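Rho GTPase-activating protein 5 (Homo sapiens, PDB 5U4V) probably acts as a GTPase-activating protein for Rho-family GTPases, and carries the pseudoGTPase domain pG1 described here, which has a G-domain fold. Local coordinates at residues K8-L14 with E44-V50; E22-E26 with R152-E156; Y36-G40 with K160-R164. The contacts are given in a common frame with arbitrary orientation. Numbering follows the deposited sequence.

In the fold
Contact 1 lies within the sheet of a G-domain fold, pairing parallel strands 8-14 and 41-50; contacts 2 and 3 lie on the face covered by helices 19-28 and 156-173. The three centres are each about 14 Å from the other two. Contact 2 sets helix 19-28, which follows strand 8-14, against the lead-in to helix 156-173; it meets contact 1 where Pro49 CG lies 3.4 Å from Ala24 CB and Ile13 CD1 lies 4.1 Å from Leu23 CD2. Contact 3 joins the hairpin of strands 36-38 and 41-50 to helix 156-173, and Leu11 CD1 lies 3.7 Å from Leu163 CD2. The connection from strand 8-14 to helix 19-28 has the place of the P-loop in canonical GTPases.

Contact 1: residues K8-L14 with E44-V50; sequences KVNLFIL and ELDLRPV
Extended strands 8-14 and 44-50 run parallel (signed crossing angle -26°, axes 4.5 Å apart), in register from Lys8-Glu44 to Ile13-Pro49. The N atoms of Val9, Leu11 and Ile13 hydrogen-bond to O of Glu44, Asp46 and Arg48 (3.1, 2.9 and 3.0 Å), and their O atoms to N of Asp46, Arg48 and Val50 (3.0, 3.0 and 2.9 Å). Pro49 N faces away, costing no donor. Lys8 NZ forms salt bridges with Glu44 OE1 (3.3 Å, weak) and, less surely placed, Asp46 OD2 (3.2 Å). Asn10 OD1 lies over the Arg48 guanidinium, 3.5 Å from CZ. Leu45 and Leu47, both m,t, bring CD2 to Val9 CB (3.6 Å) and Ile13 CD1 (4.1 Å); Phe12 CD1 lies 4.0 Å from Val50 CG1. The two strands are the β1-β3 pair of a G domain; on its other edge strand 8-14 hydrogen-bonds to residues 68-72, and Leu47 O accepts a hydrogen bond from Arg28 NH2. Helices 19-28 and 156-173 cover the face of Leu11, Ile13 and Leu47; helix 78-96 meets Leu14 on the reverse.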
ATOM      1  N   LYS A   8      12.108   5.855 -10.510  1.00 72.31           N
ATOM      2  CA  LYS A   8      12.372   5.372  -9.188  1.00 66.37           C
ATOM      3  C   LYS A   8      11.208   5.819  -8.354  1.00 64.55           C
ATOM      4  O   LYS A   8      10.857   6.982  -8.373  1.00 64.40           O
ATOM      5  CB  LYS A   8      13.637   5.965  -8.632  1.00 65.26           C
ATOM      6  CG  LYS A   8      13.871   5.574  -7.179  1.00 61.68           C
ATOM      7  CD  LYS A   8      15.313   5.828  -6.774  1.00 61.46           C
ATOM      8  CE  LYS A   8      15.707   4.987  -5.585  1.00 59.47           C
ATOM      9  NZ  LYS A   8      17.128   4.551  -5.640  1.00 61.28           N
ATOM     10  N   VAL A   9      10.595   4.886  -7.647  1.00 60.64           N
ATOM     11  CA  VAL A   9       9.434   5.231  -6.880  1.00 60.06           C
ATOM     12  C   VAL A   9       9.671   4.893  -5.430  1.00 57.18           C
ATOM     13  O   VAL A   9      10.200   3.847  -5.116  1.00 55.26           O
ATOM     14  CB  VAL A   9       8.190   4.513  -7.410  1.00 59.08           C
ATOM     15  CG1 VAL A   9       6.952   4.931  -6.618  1.00 57.32           C
ATOM     16  CG2 VAL A   9       8.008   4.816  -8.887  1.00 61.06           C
ATOM     17  N   ASN A  10       9.326   5.811  -4.560  1.00 57.85           N
ATOM     18  CA  ASN A  10       9.501   5.578  -3.144  1.00 59.20           C
ATOM     19  C   ASN A  10       8.234   5.014  -2.599  1.00 58.38           C
ATOM     20  O   ASN A  10       7.266   5.733  -2.444  1.00 57.10           O
ATOM     21  CB  ASN A  10       9.823   6.875  -2.435  1.00 60.84           C
ATOM     22  CG  ASN A  10      11.305   7.007  -2.154  1.00 60.87           C
ATOM     23  OD1 ASN A  10      11.913   6.061  -1.695  1.00 59.25           O
ATOM     24  ND2 ASN A  10      11.885   8.191  -2.399  1.00 63.93           N
ATOM     25  N   LEU A  11       8.211   3.731  -2.310  1.00 56.14           N
ATOM     26  CA  LEU A  11       6.970   3.142  -1.867  1.00 56.37           C
ATOM     27  C   LEU A  11       6.989   2.865  -0.415  1.00 53.68           C
ATOM     28  O   LEU A  11       7.523   1.845   0.015  1.00 54.04           O
ATOM     29  CB  LEU A  11       6.707   1.843  -2.594  1.00 58.94           C
ATOM     30  CG  LEU A  11       5.637   1.974  -3.639  1.00 61.99           C
ATOM     31  CD1 LEU A  11       5.522   0.669  -4.423  1.00 63.26           C
ATOM     32  CD2 LEU A  11       4.366   2.265  -2.869  1.00 63.41           C
ATOM     33  N   PHE A  12       6.387   3.742   0.349  1.00 52.96           N
ATOM     34  CA  PHE A  12       6.224   3.480   1.759  1.00 52.16           C
ATOM     35  C   PHE A  12       5.132   2.428   1.984  1.00 51.00           C
ATOM     36  O   PHE A  12       4.186   2.290   1.181  1.00 50.25           O
ATOM     37  CB  PHE A  12       5.886   4.770   2.502  1.00 53.53           C
ATOM     38  CG  PHE A  12       6.921   5.862   2.342  1.00 55.18           C
ATOM     39  CD1 PHE A  12       8.013   5.936   3.209  1.00 54.34           C
ATOM     40  CD2 PHE A  12       6.784   6.840   1.347  1.00 57.24           C
ATOM     41  CE1 PHE A  12       8.964   6.954   3.082  1.00 56.32           C
ATOM     42  CE2 PHE A  12       7.715   7.875   1.224  1.00 59.50           C
ATOM     43  CZ  PHE A  12       8.809   7.935   2.096  1.00 58.48           C
ATOM     44  N   ILE A  13       5.289   1.668   3.068  1.00 47.04           N
ATOM     45  CA  ILE A  13       4.358   0.607   3.402  1.00 44.90           C
ATOM     46  C   ILE A  13       4.039   0.671   4.894  1.00 43.89           C
ATOM     47  O   ILE A  13       4.933   0.435   5.744  1.00 40.92           O
ATOM     48  CB  ILE A  13       4.891  -0.814   3.057  1.00 43.94           C
ATOM     49  CG1 ILE A  13       5.071  -1.001   1.550  1.00 45.49           C
ATOM     50  CG2 ILE A  13       3.942  -1.880   3.592  1.00 43.57           C
ATOM     51  CD1 ILE A  13       5.795  -2.303   1.155  1.00 44.56           C
ATOM     52  N   LEU A  14       2.764   0.955   5.197  1.00 44.36           N
ATOM     53  CA  LEU A  14       2.238   0.969   6.563  1.00 44.20           C
ATOM     54  C   LEU A  14       1.653  -0.360   6.943  1.00 45.43           C
ATOM     55  O   LEU A  14       0.998  -1.032   6.122  1.00 46.45           O
ATOM     56  CB  LEU A  14       1.157   1.993   6.685  1.00 46.13           C
ATOM     57  CG  LEU A  14       1.596   3.405   7.015  1.00 47.82           C
ATOM     58  CD1 LEU A  14       0.509   4.349   6.532  1.00 48.92           C
ATOM     59  CD2 LEU A  14       1.772   3.522   8.532  1.00 48.11           C
ATOM     60  N   GLU A  44      12.557   0.778 -10.670  1.00 53.31           N
ATOM     61  CA  GLU A  44      13.287   0.642  -9.423  1.00 56.25           C
ATOM     62  C   GLU A  44      12.443   1.134  -8.260  1.00 53.38           C
ATOM     63  O   GLU A  44      12.206   2.317  -8.127  1.00 55.19           O
ATOM     64  CB  GLU A  44      14.700   1.256  -9.458  1.00 63.27           C
ATOM     65  CG  GLU A  44      14.818   2.681  -9.966  1.00 69.39           C
ATOM     66  CD  GLU A  44      16.189   3.269  -9.655  1.00 75.18           C
ATOM     67  OE1 GLU A  44      16.704   3.032  -8.530  1.00 76.13           O
ATOM     68  OE2 GLU A  44      16.754   3.972 -10.529  1.00 78.82           O
ATOM     69  N   LEU A  45      11.982   0.207  -7.447  1.00 50.02           N
ATOM     70  CA  LEU A  45      11.174   0.540  -6.286  1.00 49.28           C
ATOM     71  C   LEU A  45      12.028   0.514  -5.028  1.00 50.23           C
ATOM     72  O   LEU A  45      12.859  -0.377  -4.826  1.00 47.70           O
ATOM     73  CB  LEU A  45      10.027  -0.449  -6.157  1.00 46.62           C
ATOM     74  CG  LEU A  45       9.095  -0.403  -7.378  1.00 47.91           C
ATOM     75  CD1 LEU A  45       8.070  -1.504  -7.340  1.00 40.65           C
ATOM     76  CD2 LEU A  45       8.406   0.965  -7.437  1.00 48.36           C
ATOM     77  N   ASP A  46      11.821   1.504  -4.181  1.00 54.04           N
ATOM     78  CA  ASP A  46      12.384   1.482  -2.843  1.00 56.63           C
ATOM     79  C   ASP A  46      11.270   1.280  -1.860  1.00 55.01           C
ATOM     80  O   ASP A  46      10.588   2.215  -1.474  1.00 59.91           O
ATOM     81  CB  ASP A  46      13.155   2.787  -2.542  1.00 63.88           C
ATOM     82  CG  ASP A  46      14.454   2.899  -3.310  1.00 68.29           C
ATOM     83  OD1 ASP A  46      14.907   1.932  -3.962  1.00 67.66           O
ATOM     84  OD2 ASP A  46      15.050   3.992  -3.272  1.00 77.83           O
ATOM     85  N   LEU A  47      11.122   0.052  -1.396  1.00 53.04           N
ATOM     86  CA  LEU A  47      10.092  -0.274  -0.430  1.00 51.51           C
ATOM     87  C   LEU A  47      10.546   0.007   0.978  1.00 51.75           C
ATOM     88  O   LEU A  47      11.470  -0.616   1.502  1.00 49.70           O
ATOM     89  CB  LEU A  47       9.642  -1.723  -0.574  1.00 49.98           C
ATOM     90  CG  LEU A  47       9.021  -1.900  -1.968  1.00 51.38           C
ATOM     91  CD1 LEU A  47       8.742  -3.363  -2.251  1.00 54.80           C
ATOM     92  CD2 LEU A  47       7.788  -1.032  -2.224  1.00 54.54           C
ATOM     93  N   ARG A  48       9.871   0.956   1.601  1.00 53.83           N
ATOM     94  CA  ARG A  48      10.207   1.363   2.945  1.00 54.17           C
ATOM     95  C   ARG A  48       9.059   1.082   3.888  1.00 52.42           C
ATOM     96  O   ARG A  48       8.137   1.887   3.988  1.00 54.66           O
ATOM     97  CB  ARG A  48      10.493   2.853   2.951  1.00 58.38           C
ATOM     98  CG  ARG A  48      11.715   3.270   2.174  1.00 63.36           C
ATOM     99  CD  ARG A  48      11.976   4.751   2.347  1.00 70.86           C
ATOM    100  NE  ARG A  48      13.129   5.148   1.566  1.00 76.62           N
ATOM    101  CZ  ARG A  48      13.530   6.411   1.389  1.00 85.46           C
ATOM    102  NH1 ARG A  48      12.885   7.431   1.954  1.00 87.34           N
ATOM    103  NH2 ARG A  48      14.598   6.666   0.643  1.00 89.69           N
ATOM    104  N   PRO A  49       9.121  -0.018   4.638  1.00 51.22           N
ATOM    105  CA  PRO A  49       8.104  -0.251   5.687  1.00 51.41           C
ATOM    106  C   PRO A  49       8.296   0.708   6.835  1.00 55.29           C
ATOM    107  O   PRO A  49       9.416   1.044   7.156  1.00 59.77           O
ATOM    108  CB  PRO A  49       8.365  -1.691   6.158  1.00 46.68           C
ATOM    109  CG  PRO A  49       9.312  -2.255   5.199  1.00 45.55           C
ATOM    110  CD  PRO A  49      10.075  -1.129   4.561  1.00 49.00           C
ATOM    111  N   VAL A  50       7.204   1.150   7.432  1.00 59.18           N
ATOM    112  CA  VAL A  50       7.236   2.220   8.420  1.00 63.59           C
ATOM    113  C   VAL A  50       6.393   1.915   9.644  1.00 64.72           C
ATOM    114  O   VAL A  50       5.381   1.223   9.560  1.00 61.37           O
ATOM    115  CB  VAL A  50       6.715   3.539   7.821  1.00 67.09           C
ATOM    116  CG1 VAL A  50       7.695   4.107   6.803  1.00 69.63           C
ATOM    117  CG2 VAL A  50       5.345   3.351   7.197  1.00 65.93           C
TER

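Contact 2: residues E22-E26 with R152-E156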
ATOM      1  N   GLU A  22       6.721  -7.927   6.182  1.00 44.38           N
ATOM      2  CA  GLU A  22       6.507  -9.181   5.466  1.00 45.31           C
ATOM      3  C   GLU A  22       6.205  -8.875   4.003  1.00 43.16           C
ATOM      4  O   GLU A  22       6.705  -9.543   3.100  1.00 42.87           O
ATOM      5  CB  GLU A  22       5.387 -10.005   6.096  1.00 46.32           C
ATOM      6  CG  GLU A  22       5.786 -10.754   7.356  1.00 50.52           C
ATOM      7  CD  GLU A  22       4.684 -10.753   8.425  1.00 53.43           C
ATOM      8  OE1 GLU A  22       3.949 -11.776   8.573  1.00 52.93           O
ATOM      9  OE2 GLU A  22       4.505  -9.690   9.091  1.00 55.38           O
ATOM     10  N   LEU A  23       5.402  -7.839   3.791  1.00 30.69           N
ATOM     11  CA  LEU A  23       5.111  -7.422   2.418  1.00 31.94           C
ATOM     12  C   LEU A  23       6.341  -6.860   1.724  1.00 32.15           C
ATOM     13  O   LEU A  23       6.596  -7.169   0.544  1.00 31.15           O
ATOM     14  CB  LEU A  23       3.929  -6.457   2.344  1.00 32.46           C
ATOM     15  CG  LEU A  23       3.619  -5.955   0.964  1.00 31.56           C
ATOM     16  CD1 LEU A  23       3.135  -7.130   0.151  1.00 33.27           C
ATOM     17  CD2 LEU A  23       2.607  -4.818   0.930  1.00 32.51           C
ATOM     18  N   ALA A  24       7.122  -6.053   2.442  1.00 32.83           N
ATOM     19  CA  ALA A  24       8.352  -5.588   1.843  1.00 34.25           C
ATOM     20  C   ALA A  24       9.282  -6.766   1.498  1.00 33.95           C
ATOM     21  O   ALA A  24       9.828  -6.806   0.414  1.00 31.73           O
ATOM     22  CB  ALA A  24       9.007  -4.566   2.724  1.00 35.31           C
ATOM     23  N   ASN A  25       9.376  -7.758   2.385  1.00 33.70           N
ATOM     24  CA  ASN A  25      10.214  -8.921   2.104  1.00 32.50           C
ATOM     25  C   ASN A  25       9.735  -9.717   0.897  1.00 34.32           C
ATOM     26  O   ASN A  25      10.571 -10.122   0.018  1.00 33.25           O
ATOM     27  CB  ASN A  25      10.298  -9.850   3.286  1.00 32.55           C
ATOM     28  CG  ASN A  25      10.969  -9.215   4.487  1.00 34.83           C
ATOM     29  OD1 ASN A  25      11.705  -8.239   4.375  1.00 37.08           O
ATOM     30  ND2 ASN A  25      10.760  -9.805   5.627  1.00 34.24           N
ATOM     31  N   GLU A  26       8.432  -9.984   0.873  1.00 35.36           N
ATOM     32  CA  GLU A  26       7.802 -10.749  -0.195  1.00 41.27           C
ATOM     33  C   GLU A  26       8.112 -10.169  -1.544  1.00 40.06           C
ATOM     34  O   GLU A  26       8.464 -10.897  -2.465  1.00 44.12           O
ATOM     35  CB  GLU A  26       6.298 -10.764  -0.021  1.00 44.71           C
ATOM     36  CG  GLU A  26       5.559 -11.463  -1.130  1.00 53.21           C
ATOM     37  CD  GLU A  26       5.139 -12.855  -0.721  1.00 56.08           C
ATOM     38  OE1 GLU A  26       5.038 -13.726  -1.599  1.00 64.94           O
ATOM     39  OE2 GLU A  26       4.925 -13.078   0.480  1.00 58.09           O
ATOM     40  N   ARG A 152       4.846 -17.116  -0.976  1.00 90.12           N
ATOM     41  CA  ARG A 152       3.447 -17.363  -1.349  1.00 90.80           C
ATOM     42  C   ARG A 152       2.458 -16.994  -0.230  1.00 89.47           C
ATOM     43  O   ARG A 152       1.272 -17.359  -0.267  1.00 88.78           O
ATOM     44  CB  ARG A 152       3.258 -18.811  -1.824  1.00 94.59           C
ATOM     45  CG  ARG A 152       3.946 -19.075  -3.158  1.00 95.46           C
ATOM     46  CD  ARG A 152       3.788 -20.495  -3.661  1.00100.82           C
ATOM     47  NE  ARG A 152       4.513 -20.690  -4.929  1.00101.40           N
ATOM     48  CZ  ARG A 152       4.116 -21.478  -5.935  1.00103.76           C
ATOM     49  NH1 ARG A 152       2.975 -22.159  -5.867  1.00104.84           N
ATOM     50  NH2 ARG A 152       4.857 -21.569  -7.036  1.00105.40           N
ATOM     51  N   LYS A 153       2.965 -16.243   0.745  1.00 86.26           N
ATOM     52  CA  LYS A 153       2.149 -15.691   1.814  1.00 83.76           C
ATOM     53  C   LYS A 153       1.221 -14.639   1.255  1.00 77.75           C
ATOM     54  O   LYS A 153       0.111 -14.455   1.755  1.00 78.81           O
ATOM     55  CB  LYS A 153       3.030 -15.057   2.880  1.00 83.33           C
ATOM     56  CG  LYS A 153       3.825 -16.073   3.690  1.00 91.54           C
ATOM     57  CD  LYS A 153       4.857 -15.395   4.589  1.00 89.35           C
ATOM     58  CE  LYS A 153       5.847 -16.418   5.119  1.00 94.40           C
ATOM     59  NZ  LYS A 153       7.079 -15.850   5.755  1.00 94.62           N
ATOM     60  N   PHE A 154       1.711 -13.924   0.245  1.00 71.67           N
ATOM     61  CA  PHE A 154       0.947 -12.954  -0.475  1.00 65.54           C
ATOM     62  C   PHE A 154       0.843 -13.424  -1.913  1.00 65.26           C
ATOM     63  O   PHE A 154       1.760 -14.024  -2.457  1.00 65.45           O
ATOM     64  CB  PHE A 154       1.653 -11.612  -0.418  1.00 64.84           C
ATOM     65  CG  PHE A 154       1.456 -10.891   0.865  1.00 64.31           C
ATOM     66  CD1 PHE A 154       2.305 -11.118   1.933  1.00 66.51           C
ATOM     67  CD2 PHE A 154       0.423  -9.983   1.009  1.00 64.52           C
ATOM     68  CE1 PHE A 154       2.135 -10.454   3.129  1.00 66.88           C
ATOM     69  CE2 PHE A 154       0.235  -9.309   2.201  1.00 64.64           C
ATOM     70  CZ  PHE A 154       1.090  -9.548   3.267  1.00 67.21           C
ATOM     71  N   ASN A 155      -0.292 -13.152  -2.532  1.00 64.11           N
ATOM     72  CA  ASN A 155      -0.514 -13.512  -3.912  1.00 62.66           C
ATOM     73  C   ASN A 155       0.219 -12.563  -4.868  1.00 58.53           C
ATOM     74  O   ASN A 155      -0.029 -11.357  -4.862  1.00 53.84           O
ATOM     75  CB  ASN A 155      -2.012 -13.513  -4.199  1.00 64.72           C
ATOM     76  CG  ASN A 155      -2.335 -13.888  -5.624  1.00 69.08           C
ATOM     77  OD1 ASN A 155      -1.447 -14.169  -6.435  1.00 74.34           O
ATOM     78  ND2 ASN A 155      -3.608 -13.893  -5.941  1.00 71.70           N
ATOM     79  N   GLU A 156       1.075 -13.140  -5.712  1.00 58.87           N
ATOM     80  CA  GLU A 156       1.842 -12.365  -6.712  1.00 59.07           C
ATOM     81  C   GLU A 156       0.963 -11.505  -7.647  1.00 57.06           C
ATOM     82  O   GLU A 156       1.237 -10.312  -7.856  1.00 53.42           O
ATOM     83  CB  GLU A 156       2.789 -13.224  -7.579  1.00 62.30           C
ATOM     84  CG  GLU A 156       3.374 -14.489  -6.960  1.00 68.31           C
ATOM     85  CD  GLU A 156       4.492 -15.108  -7.802  1.00 74.34           C
ATOM     86  OE1 GLU A 156       4.241 -16.047  -8.595  1.00 76.69           O
ATOM     87  OE2 GLU A 156       5.648 -14.645  -7.672  1.00 75.22           O
TER
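Residues 22-26 form one turn inside helix 19-28, evidenced by Glu26 N hydrogen-bonding to Glu22 O at 2.9 Å, whereas 152-156 is irregular until Asn155 takes the N-cap position of helix 156-173. Phe154 is extended (phi/psi -117/145°), and its CA lies 7.2 Å from the CA of Glu26, the nearest such pair. Both CA-to-CB bonds point toward the opposing segment, and these two residues account for most of the 274 Å² buried.

The Phe154 ring is the apolar centre. Leu23 CD1 sits 4.1 Å from the ring centroid and 12° off its normal, a CH-pi contact over one face, while Glu22 CB approaches the ring edge at 4.4 Å from CE1. One helical turn on from Glu22, Glu26 reaches past that edge to the backbone: its OE2 accepts a weak hydrogen bond from Phe154 N (3.3 Å, 138° at the hydrogen), and its OE1 a long, weak one from Arg152 N at 3.5 Å, at a poorly ordered residue. A single carboxylate thus faces two amides of the loop, both bonds being weak.

In canonical G domains the loop before the last helix carries the G5 motif, so this contact ties that region to the first helix. Leu23 and Phe154 both touch Ile159 of helix 156-173; beneath them Leu23 rests on Phe72, Val74 and Ile112, and Phe154 on Ala114 and Val145.

Contact 3: residues Y36-G40 with K160-R164; sequences YALDG and KQALR
Leu38 lays its isobutyl group along helix 156-173, with CD1 4.0 Å from Lys160 CG and also 4.0 Å from Arg164 NH2. It ends the short first strand of the β2-β3 hairpin of a Ras-like G domain, the interswitch element of canonical GTPases, here resting on the C-terminal helix. Strand 36-38 and the helical segment 160-164 cross at -90°, their axes 10.4 Å apart; the closest CA pair is Leu38 to Lys160 at 7.3 Å.

The CA-to-CB bond of Leu38 points toward the helix, and its t,p rotamer (chi1 175°, chi2 82°) carries CD1 and CD2 to it, CD2 to 4.5 Å from Leu163 C. Residues Tyr36 to Leu38 are extended; the chain then reverses through Asp39 (phi/psi 56/35°) and Gly40 (70/30°), two positive-phi residues close to a type I′ turn before strand 41-50. That turn aims the Asp39 carboxylate at the helix. On the helix, Arg164 N hydrogen-bonds to Lys160 O at 2.8 Å, and Leu163 touches Leu45 and Phe72 of the sheet. Arg164 folds back with chi1 and chi3 both p, making a bidentate salt bridge: NH2 donates to Asp39 OD1 at 3.1 Å, and NE to Asp39 OD2 at 3.2 Å and 165°.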
ATOM      1  N   TYR A  36      12.499  -4.004 -10.745  1.00 57.15           N
ATOM      2  CA  TYR A  36      11.233  -4.728 -10.812  1.00 54.75           C
ATOM      3  C   TYR A  36      10.589  -4.657 -12.159  1.00 58.25           C
ATOM      4  O   TYR A  36      10.557  -3.622 -12.796  1.00 59.68           O
ATOM      5  CB  TYR A  36      10.281  -4.247  -9.743  1.00 50.93           C
ATOM      6  CG  TYR A  36      10.859  -4.378  -8.373  1.00 48.23           C
ATOM      7  CD1 TYR A  36      10.673  -5.539  -7.642  1.00 46.35           C
ATOM      8  CD2 TYR A  36      11.634  -3.361  -7.822  1.00 48.10           C
ATOM      9  CE1 TYR A  36      11.208  -5.670  -6.368  1.00 44.23           C
ATOM     10  CE2 TYR A  36      12.190  -3.489  -6.565  1.00 46.93           C
ATOM     11  CZ  TYR A  36      11.948  -4.637  -5.818  1.00 45.14           C
ATOM     12  OH  TYR A  36      12.532  -4.757  -4.549  1.00 41.87           O
ATOM     13  N   ALA A  37      10.075  -5.792 -12.591  1.00 60.08           N
ATOM     14  CA  ALA A  37       9.441  -5.909 -13.872  1.00 58.78           C
ATOM     15  C   ALA A  37       7.938  -5.962 -13.706  1.00 58.00           C
ATOM     16  O   ALA A  37       7.376  -6.837 -13.016  1.00 55.92           O
ATOM     17  CB  ALA A  37       9.921  -7.155 -14.538  1.00 61.53           C
ATOM     18  N   LEU A  38       7.280  -4.997 -14.323  1.00 58.90           N
ATOM     19  CA  LEU A  38       5.838  -4.936 -14.281  1.00 59.29           C
ATOM     20  C   LEU A  38       5.321  -4.442 -15.613  1.00 61.97           C
ATOM     21  O   LEU A  38       5.741  -3.384 -16.097  1.00 59.47           O
ATOM     22  CB  LEU A  38       5.339  -4.033 -13.136  1.00 58.19           C
ATOM     23  CG  LEU A  38       3.823  -3.816 -13.101  1.00 60.25           C
ATOM     24  CD1 LEU A  38       3.134  -4.992 -12.424  1.00 58.24           C
ATOM     25  CD2 LEU A  38       3.511  -2.520 -12.344  1.00 58.29           C
ATOM     26  N   ASP A  39       4.406  -5.225 -16.203  1.00 64.75           N
ATOM     27  CA  ASP A  39       3.701  -4.848 -17.420  1.00 67.80           C
ATOM     28  C   ASP A  39       4.656  -4.514 -18.570  1.00 70.80           C
ATOM     29  O   ASP A  39       4.393  -3.617 -19.381  1.00 70.11           O
ATOM     30  CB  ASP A  39       2.739  -3.680 -17.133  1.00 70.09           C
ATOM     31  CG  ASP A  39       1.521  -4.096 -16.291  1.00 72.64           C
ATOM     32  OD1 ASP A  39       1.284  -5.319 -16.153  1.00 78.32           O
ATOM     33  OD2 ASP A  39       0.782  -3.215 -15.776  1.00 70.30           O
ATOM     34  N   GLY A  40       5.774  -5.237 -18.626  1.00 71.63           N
ATOM     35  CA  GLY A  40       6.789  -4.998 -19.647  1.00 75.04           C
ATOM     36  C   GLY A  40       7.536  -3.689 -19.464  1.00 74.01           C
ATOM     37  O   GLY A  40       7.983  -3.064 -20.441  1.00 80.54           O
ATOM     38  N   LYS A 160       0.824  -7.348  -7.826  1.00 40.82           N
ATOM     39  CA  LYS A 160       0.974  -6.645  -9.082  1.00 40.32           C
ATOM     40  C   LYS A 160      -0.128  -5.639  -9.296  1.00 38.28           C
ATOM     41  O   LYS A 160       0.164  -4.537  -9.733  1.00 35.98           O
ATOM     42  CB  LYS A 160       1.069  -7.637 -10.246  1.00 43.52           C
ATOM     43  CG  LYS A 160       2.424  -8.293 -10.331  1.00 45.48           C
ATOM     44  CD  LYS A 160       2.381  -9.568 -11.200  1.00 48.61           C
ATOM     45  CE  LYS A 160       3.725 -10.286 -11.205  1.00 49.57           C
ATOM     46  NZ  LYS A 160       3.582 -11.756 -11.378  1.00 54.04           N
ATOM     47  N   GLN A 161      -1.376  -6.026  -8.982  1.00 38.17           N
ATOM     48  CA  GLN A 161      -2.502  -5.138  -9.109  1.00 38.49           C
ATOM     49  C   GLN A 161      -2.313  -3.940  -8.200  1.00 36.93           C
ATOM     50  O   GLN A 161      -2.503  -2.801  -8.615  1.00 36.23           O
ATOM     51  CB  GLN A 161      -3.811  -5.850  -8.744  1.00 40.88           C
ATOM     52  CG  GLN A 161      -4.340  -6.830  -9.773  1.00 43.10           C
ATOM     53  CD  GLN A 161      -5.589  -7.578  -9.259  1.00 46.01           C
ATOM     54  OE1 GLN A 161      -6.177  -7.222  -8.215  1.00 43.30           O
ATOM     55  NE2 GLN A 161      -6.020  -8.618 -10.002  1.00 49.15           N
ATOM     56  N   ALA A 162      -1.958  -4.232  -6.954  1.00 37.56           N
ATOM     57  CA  ALA A 162      -1.671  -3.210  -5.937  1.00 38.65           C
ATOM     58  C   ALA A 162      -0.584  -2.277  -6.420  1.00 38.34           C
ATOM     59  O   ALA A 162      -0.673  -1.054  -6.228  1.00 37.80           O
ATOM     60  CB  ALA A 162      -1.227  -3.875  -4.640  1.00 38.35           C
ATOM     61  N   LEU A 163       0.439  -2.875  -7.030  1.00 37.83           N
ATOM     62  CA  LEU A 163       1.577  -2.129  -7.547  1.00 38.42           C
ATOM     63  C   LEU A 163       1.177  -1.249  -8.713  1.00 40.40           C
ATOM     64  O   LEU A 163       1.556  -0.070  -8.752  1.00 40.52           O
ATOM     65  CB  LEU A 163       2.690  -3.057  -7.951  1.00 39.69           C
ATOM     66  CG  LEU A 163       3.564  -3.524  -6.790  1.00 40.84           C
ATOM     67  CD1 LEU A 163       4.473  -4.658  -7.303  1.00 42.85           C
ATOM     68  CD2 LEU A 163       4.383  -2.353  -6.194  1.00 38.67           C
ATOM     69  N   ARG A 164       0.367  -1.788  -9.630  1.00 41.64           N
ATOM     70  CA  ARG A 164      -0.073  -0.966 -10.715  1.00 43.71           C
ATOM     71  C   ARG A 164      -1.075   0.081 -10.270  1.00 42.65           C
ATOM     72  O   ARG A 164      -1.163   1.157 -10.858  1.00 43.83           O
ATOM     73  CB  ARG A 164      -0.529  -1.793 -11.892  1.00 48.36           C
ATOM     74  CG  ARG A 164      -1.772  -2.604 -11.680  1.00 51.56           C
ATOM     75  CD  ARG A 164      -2.202  -3.199 -13.013  1.00 55.52           C
ATOM     76  NE  ARG A 164      -1.267  -4.187 -13.504  1.00 55.64           N
ATOM     77  CZ  ARG A 164      -1.334  -5.484 -13.252  1.00 59.27           C
ATOM     78  NH1 ARG A 164      -2.299  -5.990 -12.509  1.00 57.28           N
ATOM     79  NH2 ARG A 164      -0.432  -6.302 -13.797  1.00 66.82           N
TER